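Local coordinates for glucose import ATP-binding protein GlcV (Sulfolobus solfataricus, PDB 1OXX) that hydrolyses ATP to power glucose uptake, as the energy-coupling subunit of an archaeal ABC transporter, at residues M1-F13 / A20-E32. The protein carries 1 engineered substitution. Residues are numbered along the deposited sequence; the frame is centred on the assembly and turned at random. Where two conformers were deposited one is given.
Sequences MVRIIVKNVSKVF and ALDNVNINIENGE
R3 and E29 each set CG beside the backbone N, anti to the carbonyl carbon (chi1 -80° and -64°); E29 then bends at chi2 and R3 at chi3, and the two chains run alongside each other, pointing the same way. The guanidinium grips the carboxylate side-on: NE of R3 meets OE1 of E29 at 2.8 Å, from above the carboxylate plane, and NH2 of R3 meets OE2 of E29 at 2.5 Å on its syn side, both bonds nearly straight. An alanine at R3 would remove both donors and is likely to leave the E29 carboxylate without its charged mate and free to turn. E29 also begins a type II turn closed by E32, whose carboxylate accepts from the E29 backbone N and pairs with R210. From here strands 4-7 and 24-28 run antiparallel, I4 and V6 each exchanging paired backbone bonds with I28 and I26. I4, V6, V24, I26 and I28 share one face of the hairpin; CG1 of V6 comes to 4.1 Å from CG1 of V24, and I26 reaches F47 of helix 41-52. On the other face a water donates to both V6 O and N27 OD1. At the G1 bulges marked by N8 and N23, backbone N of N8 donates to N25 OD1 at 2.7 Å from above the amide plane, while S10 OG accepts from N23 N at 2.9 Å. Beyond, a classic bulge lets K11 O accept from both A20 N and L21 N, K11 NZ turns to D55, and the A20 methyl lies at the edge of the F13 ring, CB to CE1 3.8 Å. The hairpin thus forms one edge of the antiparallel sheet of the ABC-ATPase domain, its largely apolar face toward helix 41-52, which follows the Walker A loop, and side-chain acceptors take backbone N-H groups where bulges interrupt the ladder.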
ATOM      1  N   MET A   1      19.566  -7.432  -1.100  1.00 13.04           N
ATOM      2  CA  MET A   1      20.904  -7.667  -0.488  1.00 12.37           C
ATOM      3  C   MET A   1      20.815  -8.396   0.847  1.00 11.27           C
ATOM      4  O   MET A   1      21.831  -8.841   1.385  1.00 13.89           O
ATOM      5  CB  MET A   1      21.627  -6.338  -0.304  1.00 14.30           C
ATOM      6  CG  MET A   1      22.035  -5.700  -1.599  1.00 13.34           C
ATOM      7  SD  MET A   1      22.592  -4.016  -1.366  0.50  9.77           S
ATOM      8  CE  MET A   1      23.956  -4.258  -0.335  1.00 14.94           C
ATOM      9  N   VAL A   2      19.621  -8.444   1.428  1.00  7.31           N
ATOM     10  CA  VAL A   2      19.412  -9.243   2.626  1.00  9.18           C
ATOM     11  C   VAL A   2      18.083  -9.979   2.597  1.00  8.16           C
ATOM     12  O   VAL A   2      17.087  -9.452   2.136  1.00  7.43           O
ATOM     13  CB  VAL A   2      19.455  -8.339   3.858  1.00  5.77           C
ATOM     14  CG1 VAL A   2      18.360  -7.267   3.764  1.00  9.07           C
ATOM     15  CG2 VAL A   2      19.359  -9.129   5.147  1.00  7.98           C
ATOM     16  N   ARG A   3      18.083 -11.215   3.078  1.00  3.92           N
ATOM     17  CA  ARG A   3      16.872 -12.005   3.203  1.00  4.54           C
ATOM     18  C   ARG A   3      16.264 -11.742   4.570  1.00  6.67           C
ATOM     19  O   ARG A   3      16.976 -11.726   5.563  1.00  7.60           O
ATOM     20  CB  ARG A   3      17.215 -13.490   3.170  1.00  9.49           C
ATOM     21  CG  ARG A   3      17.454 -14.127   1.840  1.00 23.51           C
ATOM     22  CD  ARG A   3      17.357 -15.663   1.921  1.00 22.43           C
ATOM     23  NE  ARG A   3      16.027 -16.171   1.580  1.00 22.87           N
ATOM     24  CZ  ARG A   3      15.298 -17.000   2.328  1.00 21.93           C
ATOM     25  NH1 ARG A   3      15.738 -17.424   3.508  1.00 29.23           N
ATOM     26  NH2 ARG A   3      14.111 -17.405   1.896  1.00 36.23           N
ATOM     27  N   ILE A   4      14.949 -11.581   4.649  1.00  4.81           N
ATOM     28  CA  ILE A   4      14.297 -11.366   5.925  1.00  6.08           C
ATOM     29  C   ILE A   4      13.341 -12.508   6.213  1.00  6.81           C
ATOM     30  O   ILE A   4      12.398 -12.754   5.430  1.00 10.06           O
ATOM     31  CB  ILE A   4      13.530 -10.047   5.938  1.00  7.16           C
ATOM     32  CG1 ILE A   4      14.422  -8.885   5.476  0.50 11.89           C
ATOM     33  CG2 ILE A   4      12.967  -9.775   7.334  0.50 10.54           C
ATOM     34  CD1 ILE A   4      15.638  -8.640   6.333  0.50 14.39           C
ATOM     35  N   ILE A   5      13.555 -13.201   7.323  1.00  6.20           N
ATOM     36  CA  ILE A   5      12.670 -14.274   7.754  1.00  5.41           C
ATOM     37  C   ILE A   5      11.917 -13.786   8.970  1.00  3.12           C
ATOM     38  O   ILE A   5      12.521 -13.509  10.003  1.00  3.87           O
ATOM     39  CB  ILE A   5      13.408 -15.584   8.127  1.00  7.15           C
ATOM     40  CG1 ILE A   5      14.060 -16.208   6.900  1.00 17.61           C
ATOM     41  CG2 ILE A   5      12.431 -16.565   8.762  1.00 12.05           C
ATOM     42  CD1 ILE A   5      14.752 -17.528   7.207  1.00 16.94           C
ATOM     43  N   VAL A   6      10.598 -13.677   8.821  1.00  4.15           N
ATOM     44  CA  VAL A   6       9.677 -13.303   9.876  1.00  2.92           C
ATOM     45  C   VAL A   6       9.019 -14.613  10.300  1.00  4.47           C
ATOM     46  O   VAL A   6       8.266 -15.176   9.520  1.00  5.26           O
ATOM     47  CB  VAL A   6       8.634 -12.311   9.348  1.00  4.22           C
ATOM     48  CG1 VAL A   6       7.664 -11.894  10.447  1.00  7.75           C
ATOM     49  CG2 VAL A   6       9.314 -11.089   8.767  1.00  6.83           C
ATOM     50  N   LYS A   7       9.330 -15.101  11.495  1.00  5.42           N
ATOM     51  CA  LYS A   7       8.865 -16.413  11.964  1.00  4.70           C
ATOM     52  C   LYS A   7       7.930 -16.327  13.169  1.00  3.75           C
ATOM     53  O   LYS A   7       8.345 -15.947  14.271  1.00  6.35           O
ATOM     54  CB  LYS A   7      10.071 -17.284  12.315  1.00 10.12           C
ATOM     55  CG  LYS A   7       9.709 -18.732  12.588  1.00 14.99           C
ATOM     56  CD  LYS A   7       9.342 -19.439  11.310  1.00 15.84           C
ATOM     57  CE  LYS A   7       8.773 -20.834  11.586  1.00 26.18           C
ATOM     58  NZ  LYS A   7       8.574 -21.614  10.326  1.00 24.71           N
ATOM     59  N   ASN A   8       6.655 -16.648  12.943  1.00  5.92           N
ATOM     60  CA  ASN A   8       5.629 -16.596  13.979  1.00  6.43           C
ATOM     61  C   ASN A   8       5.666 -15.329  14.812  1.00  8.37           C
ATOM     62  O   ASN A   8       5.579 -15.376  16.040  1.00 11.33           O
ATOM     63  CB  ASN A   8       5.750 -17.812  14.904  1.00 10.55           C
ATOM     64  CG  ASN A   8       5.613 -19.111  14.171  1.00 13.83           C
ATOM     65  OD1 ASN A   8       6.426 -20.017  14.341  1.00 18.68           O
ATOM     66  ND2 ASN A   8       4.576 -19.220  13.359  1.00 16.32           N
ATOM     67  N   VAL A   9       5.786 -14.189  14.156  1.00  6.08           N
ATOM     68  CA  VAL A   9       5.907 -12.948  14.900  1.00  6.95           C
ATOM     69  C   VAL A   9       4.575 -12.403  15.389  1.00  6.84           C
ATOM     70  O   VAL A   9       3.654 -12.162  14.608  1.00  9.40           O
ATOM     71  CB  VAL A   9       6.600 -11.908  14.081  1.00  4.87           C
ATOM     72  CG1 VAL A   9       6.383 -10.523  14.661  1.00 10.52           C
ATOM     73  CG2 VAL A   9       8.108 -12.273  13.980  1.00 10.52           C
ATOM     74  N   SER A  10       4.485 -12.224  16.707  1.00  8.42           N
ATOM     75  CA  SER A  10       3.325 -11.610  17.321  1.00  6.14           C
ATOM     76  C   SER A  10       3.782 -10.415  18.143  1.00  8.85           C
ATOM     77  O   SER A  10       4.927 -10.346  18.583  1.00 11.21           O
ATOM     78  CB  SER A  10       2.618 -12.609  18.219  1.00 10.32           C
ATOM     79  OG  SER A  10       2.085 -13.681  17.468  1.00 12.11           O
ATOM     80  N   LYS A  11       2.883  -9.460  18.334  1.00  6.12           N
ATOM     81  CA  LYS A  11       3.178  -8.272  19.115  1.00  5.88           C
ATOM     82  C   LYS A  11       1.895  -7.877  19.839  1.00  6.47           C
ATOM     83  O   LYS A  11       0.848  -7.703  19.211  1.00  6.70           O
ATOM     84  CB  LYS A  11       3.654  -7.111  18.237  1.00  7.72           C
ATOM     85  CG  LYS A  11       4.002  -5.868  19.028  1.00 10.62           C
ATOM     86  CD  LYS A  11       5.133  -6.118  19.995  1.00 12.57           C
ATOM     87  CE  LYS A  11       5.482  -4.871  20.772  1.00 17.99           C
ATOM     88  NZ  LYS A  11       6.601  -5.145  21.701  1.00 16.17           N
ATOM     89  N   VAL A  12       1.983  -7.784  21.162  1.00  8.88           N
ATOM     90  CA  VAL A  12       0.861  -7.367  21.975  1.00  5.89           C
ATOM     91  C   VAL A  12       1.197  -6.087  22.716  1.00  7.23           C
ATOM     92  O   VAL A  12       2.370  -5.763  22.946  1.00  9.90           O
ATOM     93  CB  VAL A  12       0.449  -8.451  22.995  1.00  8.14           C
ATOM     94  CG1 VAL A  12       0.222  -9.773  22.305  1.00  9.35           C
ATOM     95  CG2 VAL A  12       1.478  -8.575  24.096  1.00  7.69           C
ATOM     96  N   PHE A  13       0.151  -5.342  23.041  1.00  5.69           N
ATOM     97  CA  PHE A  13       0.247  -4.153  23.870  1.00  7.24           C
ATOM     98  C   PHE A  13      -0.787  -4.292  24.988  1.00  5.67           C
ATOM     99  O   PHE A  13      -1.587  -5.232  24.990  1.00  5.36           O
ATOM    100  CB  PHE A  13      -0.028  -2.896  23.046  1.00  7.34           C
ATOM    101  CG  PHE A  13       1.015  -2.616  22.000  1.00 10.50           C
ATOM    102  CD1 PHE A  13       0.739  -2.812  20.659  1.00  9.51           C
ATOM    103  CD2 PHE A  13       2.270  -2.164  22.358  1.00 13.57           C
ATOM    104  CE1 PHE A  13       1.700  -2.554  19.687  1.00 10.81           C
ATOM    105  CE2 PHE A  13       3.232  -1.907  21.392  1.00 16.58           C
ATOM    106  CZ  PHE A  13       2.943  -2.098  20.061  1.00 13.50           C
ATOM    107  N   ALA A  20      -1.550  -6.669  18.224  1.00  7.51           N
ATOM    108  CA  ALA A  20      -1.293  -5.866  17.036  1.00  7.91           C
ATOM    109  C   ALA A  20      -0.861  -6.713  15.846  1.00  7.61           C
ATOM    110  O   ALA A  20      -1.175  -6.396  14.690  1.00  8.52           O
ATOM    111  CB  ALA A  20      -0.237  -4.820  17.346  1.00  9.74           C
ATOM    112  N   LEU A  21      -0.094  -7.761  16.132  1.00  7.41           N
ATOM    113  CA  LEU A  21       0.328  -8.723  15.126  1.00  6.85           C
ATOM    114  C   LEU A  21       0.153 -10.114  15.700  1.00  5.46           C
ATOM    115  O   LEU A  21       0.564 -10.384  16.841  1.00  6.56           O
ATOM    116  CB  LEU A  21       1.791  -8.517  14.726  1.00  8.58           C
ATOM    117  CG  LEU A  21       2.168  -7.180  14.113  1.00  8.68           C
ATOM    118  CD1 LEU A  21       3.678  -7.093  14.036  1.00  9.67           C
ATOM    119  CD2 LEU A  21       1.538  -7.016  12.750  1.00 11.03           C
ATOM    120  N   ASP A  22      -0.419 -10.994  14.888  1.00  6.72           N
ATOM    121  CA  ASP A  22      -0.756 -12.347  15.308  1.00  7.13           C
ATOM    122  C   ASP A  22      -0.133 -13.405  14.390  1.00  8.72           C
ATOM    123  O   ASP A  22      -0.623 -13.647  13.286  1.00 10.82           O
ATOM    124  CB  ASP A  22      -2.278 -12.507  15.344  1.00  9.73           C
ATOM    125  CG  ASP A  22      -2.705 -13.801  15.959  1.00 13.14           C
ATOM    126  OD1 ASP A  22      -3.913 -13.942  16.253  1.00 19.45           O
ATOM    127  OD2 ASP A  22      -1.921 -14.737  16.178  1.00 12.66           O
ATOM    128  N   ASN A  23       0.970 -14.003  14.841  1.00  7.79           N
ATOM    129  CA  ASN A  23       1.648 -15.093  14.130  1.00  8.89           C
ATOM    130  C   ASN A  23       1.916 -14.832  12.649  1.00  6.64           C
ATOM    131  O   ASN A  23       1.489 -15.589  11.770  1.00  8.06           O
ATOM    132  CB  ASN A  23       0.882 -16.394  14.299  1.00 11.58           C
ATOM    133  CG  ASN A  23       1.803 -17.561  14.530  1.00 35.89           C
ATOM    134  OD1 ASN A  23       2.346 -17.719  15.623  1.00 31.52           O
ATOM    135  ND2 ASN A  23       2.005 -18.376  13.499  1.00 57.14           N
ATOM    136  N   VAL A  24       2.638 -13.755  12.397  1.00  6.28           N
ATOM    137  CA  VAL A  24       2.964 -13.360  11.038  1.00  6.59           C
ATOM    138  C   VAL A  24       4.175 -14.131  10.532  1.00  6.22           C
ATOM    139  O   VAL A  24       5.215 -14.188  11.191  1.00  6.53           O
ATOM    140  CB  VAL A  24       3.225 -11.859  10.948  1.00  7.37           C
ATOM    141  CG1 VAL A  24       3.684 -11.479   9.553  1.00  9.33           C
ATOM    142  CG2 VAL A  24       1.988 -11.075  11.335  1.00 10.49           C
ATOM    143  N   ASN A  25       4.026 -14.739   9.364  1.00  4.14           N
ATOM    144  CA  ASN A  25       5.089 -15.505   8.743  1.00  6.53           C
ATOM    145  C   ASN A  25       5.321 -15.048   7.295  1.00  6.39           C
ATOM    146  O   ASN A  25       4.415 -15.132   6.466  1.00  7.14           O
ATOM    147  CB  ASN A  25       4.753 -16.990   8.760  1.00  5.62           C
ATOM    148  CG  ASN A  25       4.874 -17.594  10.150  1.00  6.74           C
ATOM    149  OD1 ASN A  25       5.978 -17.855  10.613  1.00  7.87           O
ATOM    150  ND2 ASN A  25       3.735 -17.785  10.830  1.00  8.73           N
ATOM    151  N   ILE A  26       6.523 -14.544   7.010  1.00  4.74           N
ATOM    152  CA  ILE A  26       6.909 -14.095   5.678  1.00  7.51           C
ATOM    153  C   ILE A  26       8.387 -14.345   5.488  1.00  4.77           C
ATOM    154  O   ILE A  26       9.166 -14.124   6.408  1.00  5.07           O
ATOM    155  CB  ILE A  26       6.722 -12.573   5.495  1.00  6.98           C
ATOM    156  CG1 ILE A  26       5.434 -12.066   6.108  1.00 11.55           C
ATOM    157  CG2 ILE A  26       6.789 -12.218   4.020  1.00  8.86           C
ATOM    158  CD1 ILE A  26       5.355 -10.543   6.128  1.00 13.60           C
ATOM    159  N   ASN A  27       8.751 -14.834   4.305  1.00  3.85           N
ATOM    160  CA  ASN A  27      10.145 -14.972   3.909  1.00  3.67           C
ATOM    161  C   ASN A  27      10.366 -14.008   2.753  1.00  5.16           C
ATOM    162  O   ASN A  27       9.876 -14.240   1.633  1.00  6.97           O
ATOM    163  CB  ASN A  27      10.491 -16.396   3.459  1.00  6.24           C
ATOM    164  CG  ASN A  27      10.212 -17.444   4.521  1.00  7.31           C
ATOM    165  OD1 ASN A  27      10.425 -17.216   5.714  1.00  7.20           O
ATOM    166  ND2 ASN A  27       9.785 -18.635   4.081  1.00  6.04           N
ATOM    167  N   ILE A  28      11.041 -12.887   3.013  1.00  5.15           N
ATOM    168  CA  ILE A  28      11.325 -11.867   1.996  1.00  6.70           C
ATOM    169  C   ILE A  28      12.703 -12.129   1.431  1.00  5.35           C
ATOM    170  O   ILE A  28      13.672 -12.235   2.171  1.00  7.52           O
ATOM    171  CB  ILE A  28      11.261 -10.458   2.630  1.00  7.50           C
ATOM    172  CG1 ILE A  28       9.864 -10.214   3.199  1.00  8.39           C
ATOM    173  CG2 ILE A  28      11.596  -9.391   1.610  1.00  8.14           C
ATOM    174  CD1 ILE A  28       9.727  -8.917   3.976  1.00 10.38           C
ATOM    175  N   GLU A  29      12.786 -12.251   0.112  1.00  6.31           N
ATOM    176  CA  GLU A  29      14.036 -12.614  -0.532  1.00  6.03           C
ATOM    177  C   GLU A  29      14.962 -11.429  -0.739  1.00  6.96           C
ATOM    178  O   GLU A  29      14.558 -10.272  -0.706  1.00  7.38           O
ATOM    179  CB  GLU A  29      13.734 -13.278  -1.878  1.00 10.16           C
ATOM    180  CG  GLU A  29      12.986 -14.600  -1.737  1.00 11.95           C
ATOM    181  CD  GLU A  29      13.730 -15.637  -0.905  1.00 18.54           C
ATOM    182  OE1 GLU A  29      14.974 -15.666  -0.941  1.00 24.12           O
ATOM    183  OE2 GLU A  29      13.065 -16.430  -0.196  1.00 17.57           O
ATOM    184  N   ASN A  30      16.239 -11.753  -0.907  1.00  9.44           N
ATOM    185  CA  ASN A  30      17.260 -10.767  -1.157  1.00  8.69           C
ATOM    186  C   ASN A  30      16.904  -9.940  -2.382  1.00  7.21           C
ATOM    187  O   ASN A  30      16.679 -10.478  -3.473  1.00  9.42           O
ATOM    188  CB  ASN A  30      18.593 -11.512  -1.368  1.00 12.28           C
ATOM    189  CG  ASN A  30      19.759 -10.592  -1.634  1.00 23.13           C
ATOM    190  OD1 ASN A  30      20.815 -10.730  -1.016  1.00 43.15           O
ATOM    191  ND2 ASN A  30      19.593  -9.670  -2.572  1.00 36.67           N
ATOM    192  N   GLY A  31      16.837  -8.623  -2.194  1.00  7.02           N
ATOM    193  CA  GLY A  31      16.582  -7.696  -3.277  1.00  7.38           C
ATOM    194  C   GLY A  31      15.121  -7.567  -3.669  1.00  8.62           C
ATOM    195  O   GLY A  31      14.788  -6.870  -4.637  1.00 10.57           O
ATOM    196  N   GLU A  32      14.252  -8.240  -2.932  1.00  7.20           N
ATOM    197  CA  GLU A  32      12.828  -8.193  -3.237  1.00  6.41           C
ATOM    198  C   GLU A  32      12.199  -6.865  -2.818  1.00  8.08           C
ATOM    199  O   GLU A  32      12.617  -6.260  -1.849  1.00  7.33           O
ATOM    200  CB  GLU A  32      12.106  -9.373  -2.576  1.00  6.43           C
ATOM    201  CG  GLU A  32      10.624  -9.469  -2.946  1.00  9.99           C
ATOM    202  CD  GLU A  32       9.952 -10.741  -2.454  1.00 12.36           C
ATOM    203  OE1 GLU A  32      10.380 -11.296  -1.430  1.00  9.38           O
ATOM    204  OE2 GLU A  32       8.974 -11.193  -3.103  1.00 12.82           O
TER
HETATM  205  O   HOH W   1       8.578 -17.393   7.891  1.00 12.40           O
HETATM  206  O   HOH W   2      -0.649 -14.504  18.483  1.00 32.06           O